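PDB 4L8N: PDZ domain protein from Parabacteroides distasonis, which is of unknown function but carries N- and C-terminal PDZ domains around a DUF4136 domain, binds magnesium and may bind peptides. Local coordinates for the interface of chains A and B. Sequence-based numbering; all coordinates share one arbitrary frame. Chains: chain A/B, PDZ domain protein.

The interface of chains A and B. Residues chain A 127-130, 266, 272, 277, 280-281, 284; chain B 215-216, 226, 228.
Two bonds grip NH1 of the B:Arg215 guanidinium: it donates almost linearly to the carboxylate oxygen A:Glu266 OE1 at 2.7 Å, and also to the imidazole nitrogen A:His281 NE2 at 2.9 Å. This patch lies in the DUF4136 region and recurs, chains exchanged, across a two-fold interface of the deposited dimer, which may not be the biological one. B:Arg215 NH2 completes an end-on salt bridge with A:Glu266 OE2 at 2.7 Å. CG anti to the carbonyl carbon (chi1 -53°) and a bend at chi2 bring the guanidinium there. The groups meet tip to tip but their planes differ by 48°, both oxygens being approached from above the carboxylate plane. A:Tyr277 OH takes the anti lone pair of OE1, which would help hold the carboxylate. A:His281 ND1 donates to A:Tyr277 O at 2.8 Å; this bond would hold the ring's rotation and is consistent with NE2 accepting, while the A:Tyr277 ring covers one imidazole face. In the guanidinium plane, NE binds water 2, which reaches A:Val128 O. An alanine at B:Arg215 would remove the carboxylate pairing, the A:His281 NE2 bond and the water bridge, and would probably leave the A:Glu266 charge poorly compensated. A:Glu266 CG sits over one face of the B:Phe228 ring, 3.7 Å from its centroid, and the carboxylate lies nearly parallel to it. A:Tyr272 meets B:Phe228 edge-to-face (planes 77° apart), presenting its face to CE1. The backbone N of B:Tyr216 lies 3.5 Å from A:Phe127 CZ, above the ring.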
ATOM      1  N   PHE A 127       2.246   7.878  15.894  1.00 56.15           N
ATOM      2  CA  PHE A 127       2.449   7.998  14.452  1.00 55.09           C
ATOM      3  C   PHE A 127       2.350   6.609  13.795  1.00 58.31           C
ATOM      4  O   PHE A 127       2.521   5.583  14.464  1.00 57.68           O
ATOM      5  CB  PHE A 127       3.762   8.686  14.114  1.00 56.04           C
ATOM      6  CG  PHE A 127       5.020   8.006  14.583  1.00 57.51           C
ATOM      7  CD1 PHE A 127       5.528   8.246  15.859  1.00 60.29           C
ATOM      8  CD2 PHE A 127       5.769   7.220  13.711  1.00 59.44           C
ATOM      9  CE1 PHE A 127       6.723   7.651  16.274  1.00 60.64           C
ATOM     10  CE2 PHE A 127       6.970   6.634  14.127  1.00 61.27           C
ATOM     11  CZ  PHE A 127       7.437   6.852  15.405  1.00 59.28           C
ATOM     12  N   VAL A 128       2.006   6.591  12.500  1.00 53.19           N
ATOM     13  CA  VAL A 128       1.819   5.370  11.731  1.00 51.54           C
ATOM     14  C   VAL A 128       2.781   5.414  10.547  1.00 58.29           C
ATOM     15  O   VAL A 128       2.926   6.473   9.919  1.00 57.14           O
ATOM     16  CB  VAL A 128       0.339   5.149  11.297  1.00 52.49           C
ATOM     17  CG1 VAL A 128       0.154   3.757  10.732  1.00 51.47           C
ATOM     18  CG2 VAL A 128      -0.624   5.353  12.464  1.00 51.85           C
ATOM     19  N   CYS A 129       3.463   4.270  10.265  1.00 56.06           N
ATOM     20  CA  CYS A 129       4.427   4.174   9.156  1.00 55.77           C
ATOM     21  C   CYS A 129       3.909   3.293   8.031  1.00 59.01           C
ATOM     22  O   CYS A 129       3.268   2.256   8.275  1.00 58.56           O
ATOM     23  CB  CYS A 129       5.779   3.687   9.651  1.00 55.92           C
ATOM     24  SG  CYS A 129       6.628   4.859  10.730  1.00 59.56           S
ATOM     25  N   PRO A 130       4.206   3.680   6.772  1.00 56.09           N
ATOM     26  CA  PRO A 130       3.712   2.888   5.635  1.00 55.05           C
ATOM     27  C   PRO A 130       4.685   1.763   5.348  1.00 54.33           C
ATOM     28  O   PRO A 130       5.403   1.763   4.344  1.00 52.79           O
ATOM     29  CB  PRO A 130       3.607   3.927   4.510  1.00 57.33           C
ATOM     30  CG  PRO A 130       4.676   4.915   4.829  1.00 62.08           C
ATOM     31  CD  PRO A 130       4.991   4.845   6.306  1.00 57.36           C
ATOM     32  N   GLU A 266       6.672   5.444   0.383  1.00 60.98           N
ATOM     33  CA  GLU A 266       6.403   6.813   0.801  1.00 61.58           C
ATOM     34  C   GLU A 266       5.975   7.724  -0.361  1.00 64.97           C
ATOM     35  O   GLU A 266       6.596   7.691  -1.422  1.00 63.07           O
ATOM     36  CB  GLU A 266       7.690   7.352   1.456  1.00 62.59           C
ATOM     37  CG  GLU A 266       7.459   8.253   2.644  1.00 70.89           C
ATOM     38  CD  GLU A 266       6.909   7.588   3.886  1.00 81.27           C
ATOM     39  OE1 GLU A 266       7.672   6.850   4.548  1.00 64.03           O
ATOM     40  OE2 GLU A 266       5.737   7.867   4.238  1.00 68.24           O
ATOM     41  N   TYR A 272      14.067  13.896  -1.757  1.00 71.87           N
ATOM     42  CA  TYR A 272      14.541  13.355  -0.484  1.00 68.66           C
ATOM     43  C   TYR A 272      15.652  12.298  -0.669  1.00 70.92           C
ATOM     44  O   TYR A 272      15.629  11.514  -1.627  1.00 70.75           O
ATOM     45  CB  TYR A 272      13.368  12.772   0.288  1.00 67.86           C
ATOM     46  CG  TYR A 272      13.618  12.699   1.770  1.00 68.76           C
ATOM     47  CD1 TYR A 272      13.383  13.797   2.591  1.00 70.72           C
ATOM     48  CD2 TYR A 272      14.114  11.538   2.355  1.00 68.13           C
ATOM     49  CE1 TYR A 272      13.643  13.746   3.955  1.00 69.84           C
ATOM     50  CE2 TYR A 272      14.386  11.477   3.718  1.00 68.11           C
ATOM     51  CZ  TYR A 272      14.146  12.586   4.515  1.00 75.20           C
ATOM     52  OH  TYR A 272      14.408  12.542   5.859  1.00 74.75           O
ATOM     53  N   TYR A 277      16.654   8.783   4.786  1.00 54.43           N
ATOM     54  CA  TYR A 277      15.449   7.980   4.966  1.00 52.40           C
ATOM     55  C   TYR A 277      15.784   6.683   5.740  1.00 55.52           C
ATOM     56  O   TYR A 277      15.106   6.399   6.728  1.00 53.59           O
ATOM     57  CB  TYR A 277      14.759   7.663   3.602  1.00 52.23           C
ATOM     58  CG  TYR A 277      13.408   7.015   3.821  1.00 50.21           C
ATOM     59  CD1 TYR A 277      12.269   7.786   4.012  1.00 51.50           C
ATOM     60  CD2 TYR A 277      13.290   5.632   3.965  1.00 49.20           C
ATOM     61  CE1 TYR A 277      11.044   7.202   4.323  1.00 50.70           C
ATOM     62  CE2 TYR A 277      12.069   5.038   4.282  1.00 48.54           C
ATOM     63  CZ  TYR A 277      10.955   5.833   4.487  1.00 52.00           C
ATOM     64  OH  TYR A 277       9.757   5.274   4.848  1.00 53.37           O
ATOM     65  N   VAL A 280      16.683   7.079   9.553  1.00 51.29           N
ATOM     66  CA  VAL A 280      15.498   7.315  10.382  1.00 48.52           C
ATOM     67  C   VAL A 280      14.646   6.049  10.522  1.00 51.07           C
ATOM     68  O   VAL A 280      14.261   5.704  11.631  1.00 50.74           O
ATOM     69  CB  VAL A 280      14.653   8.508   9.832  1.00 50.51           C
ATOM     70  CG1 VAL A 280      13.354   8.720  10.608  1.00 48.44           C
ATOM     71  CG2 VAL A 280      15.462   9.793   9.818  1.00 50.97           C
ATOM     72  N   HIS A 281      14.348   5.369   9.410  1.00 48.61           N
ATOM     73  CA  HIS A 281      13.387   4.260   9.342  1.00 46.28           C
ATOM     74  C   HIS A 281      13.940   2.863   9.549  1.00 51.38           C
ATOM     75  O   HIS A 281      13.180   2.047  10.072  1.00 51.75           O
ATOM     76  CB  HIS A 281      12.601   4.346   8.049  1.00 45.42           C
ATOM     77  CG  HIS A 281      11.826   5.624   7.978  1.00 48.08           C
ATOM     78  ND1 HIS A 281      12.393   6.784   7.468  1.00 50.01           N
ATOM     79  CD2 HIS A 281      10.572   5.907   8.419  1.00 49.34           C
ATOM     80  CE1 HIS A 281      11.452   7.721   7.568  1.00 49.34           C
ATOM     81  NE2 HIS A 281      10.336   7.241   8.120  1.00 49.32           N
ATOM     82  N   LEU A 284      13.020   1.896  13.034  1.00 47.91           N
ATOM     83  CA  LEU A 284      11.566   1.718  13.194  1.00 47.59           C
ATOM     84  C   LEU A 284      11.099   0.414  12.507  1.00 53.81           C
ATOM     85  O   LEU A 284      10.343  -0.356  13.100  1.00 55.27           O
ATOM     86  CB  LEU A 284      10.779   2.924  12.644  1.00 46.74           C
ATOM     87  CG  LEU A 284      11.016   4.284  13.278  1.00 48.79           C
ATOM     88  CD1 LEU A 284      10.411   5.370  12.413  1.00 47.50           C
ATOM     89  CD2 LEU A 284      10.471   4.354  14.726  1.00 47.62           C
TER
ATOM     90  N   ARG B 215       7.283  11.771  12.660  1.00 68.86           N
ATOM     91  CA  ARG B 215       7.937  10.494  12.926  1.00 64.33           C
ATOM     92  C   ARG B 215       9.012  10.715  13.961  1.00 64.42           C
ATOM     93  O   ARG B 215       9.479  11.848  14.127  1.00 65.38           O
ATOM     94  CB  ARG B 215       8.518   9.853  11.655  1.00 60.85           C
ATOM     95  CG  ARG B 215       7.507   9.724  10.549  1.00 64.14           C
ATOM     96  CD  ARG B 215       7.530   8.406   9.859  1.00 58.25           C
ATOM     97  NE  ARG B 215       6.385   8.364   8.963  1.00 55.16           N
ATOM     98  CZ  ARG B 215       6.458   8.025   7.694  1.00 59.92           C
ATOM     99  NH1 ARG B 215       7.609   7.643   7.171  1.00 47.31           N
ATOM    100  NH2 ARG B 215       5.375   8.052   6.934  1.00 58.77           N
ATOM    101  N   TYR B 216       9.427   9.641  14.642  1.00 55.60           N
ATOM    102  CA  TYR B 216      10.471   9.780  15.629  1.00 54.37           C
ATOM    103  C   TYR B 216      11.827   9.526  14.961  1.00 58.76           C
ATOM    104  O   TYR B 216      11.991   8.579  14.186  1.00 55.65           O
ATOM    105  CB  TYR B 216      10.230   8.862  16.820  1.00 53.15           C
ATOM    106  CG  TYR B 216      11.159   9.162  17.970  1.00 54.33           C
ATOM    107  CD1 TYR B 216      10.908  10.215  18.832  1.00 57.26           C
ATOM    108  CD2 TYR B 216      12.285   8.376  18.209  1.00 54.50           C
ATOM    109  CE1 TYR B 216      11.759  10.496  19.896  1.00 60.84           C
ATOM    110  CE2 TYR B 216      13.159   8.663  19.258  1.00 55.30           C
ATOM    111  CZ  TYR B 216      12.878   9.710  20.114  1.00 65.62           C
ATOM    112  OH  TYR B 216      13.688   9.968  21.198  1.00 70.39           O
ATOM    113  N   PHE B 226       8.096  15.506   8.588  1.00 62.67           N
ATOM    114  CA  PHE B 226       8.724  14.901   7.425  1.00 61.82           C
ATOM    115  C   PHE B 226       7.952  15.316   6.194  1.00 69.22           C
ATOM    116  O   PHE B 226       6.730  15.461   6.285  1.00 69.30           O
ATOM    117  CB  PHE B 226       8.832  13.359   7.566  1.00 60.68           C
ATOM    118  CG  PHE B 226       9.993  12.942   8.446  1.00 61.81           C
ATOM    119  CD1 PHE B 226       9.854  12.879   9.827  1.00 64.07           C
ATOM    120  CD2 PHE B 226      11.238  12.660   7.895  1.00 63.34           C
ATOM    121  CE1 PHE B 226      10.936  12.540  10.639  1.00 65.20           C
ATOM    122  CE2 PHE B 226      12.323  12.324   8.713  1.00 65.42           C
ATOM    123  CZ  PHE B 226      12.165  12.278  10.077  1.00 63.82           C
ATOM    124  N   PHE B 228       6.467  13.982   3.873  1.00 64.82           N
ATOM    125  CA  PHE B 228       5.752  12.846   3.281  1.00 61.30           C
ATOM    126  C   PHE B 228       4.256  13.073   3.361  1.00 66.60           C
ATOM    127  O   PHE B 228       3.795  13.789   4.239  1.00 66.31           O
ATOM    128  CB  PHE B 228       6.149  11.519   3.979  1.00 60.39           C
ATOM    129  CG  PHE B 228       7.616  11.295   4.303  1.00 61.07           C
ATOM    130  CD1 PHE B 228       8.617  11.725   3.436  1.00 63.93           C
ATOM    131  CD2 PHE B 228       7.992  10.552   5.417  1.00 62.29           C
ATOM    132  CE1 PHE B 228       9.972  11.511   3.731  1.00 64.66           C
ATOM    133  CE2 PHE B 228       9.351  10.305   5.694  1.00 64.96           C
ATOM    134  CZ  PHE B 228      10.330  10.789   4.851  1.00 63.47           C
TER
HETATM  135  O   HOH W   1      14.284   7.095  13.999  1.00 56.65           O
HETATM  136  O   HOH W   2       3.999   9.020   9.896  1.00 62.31           O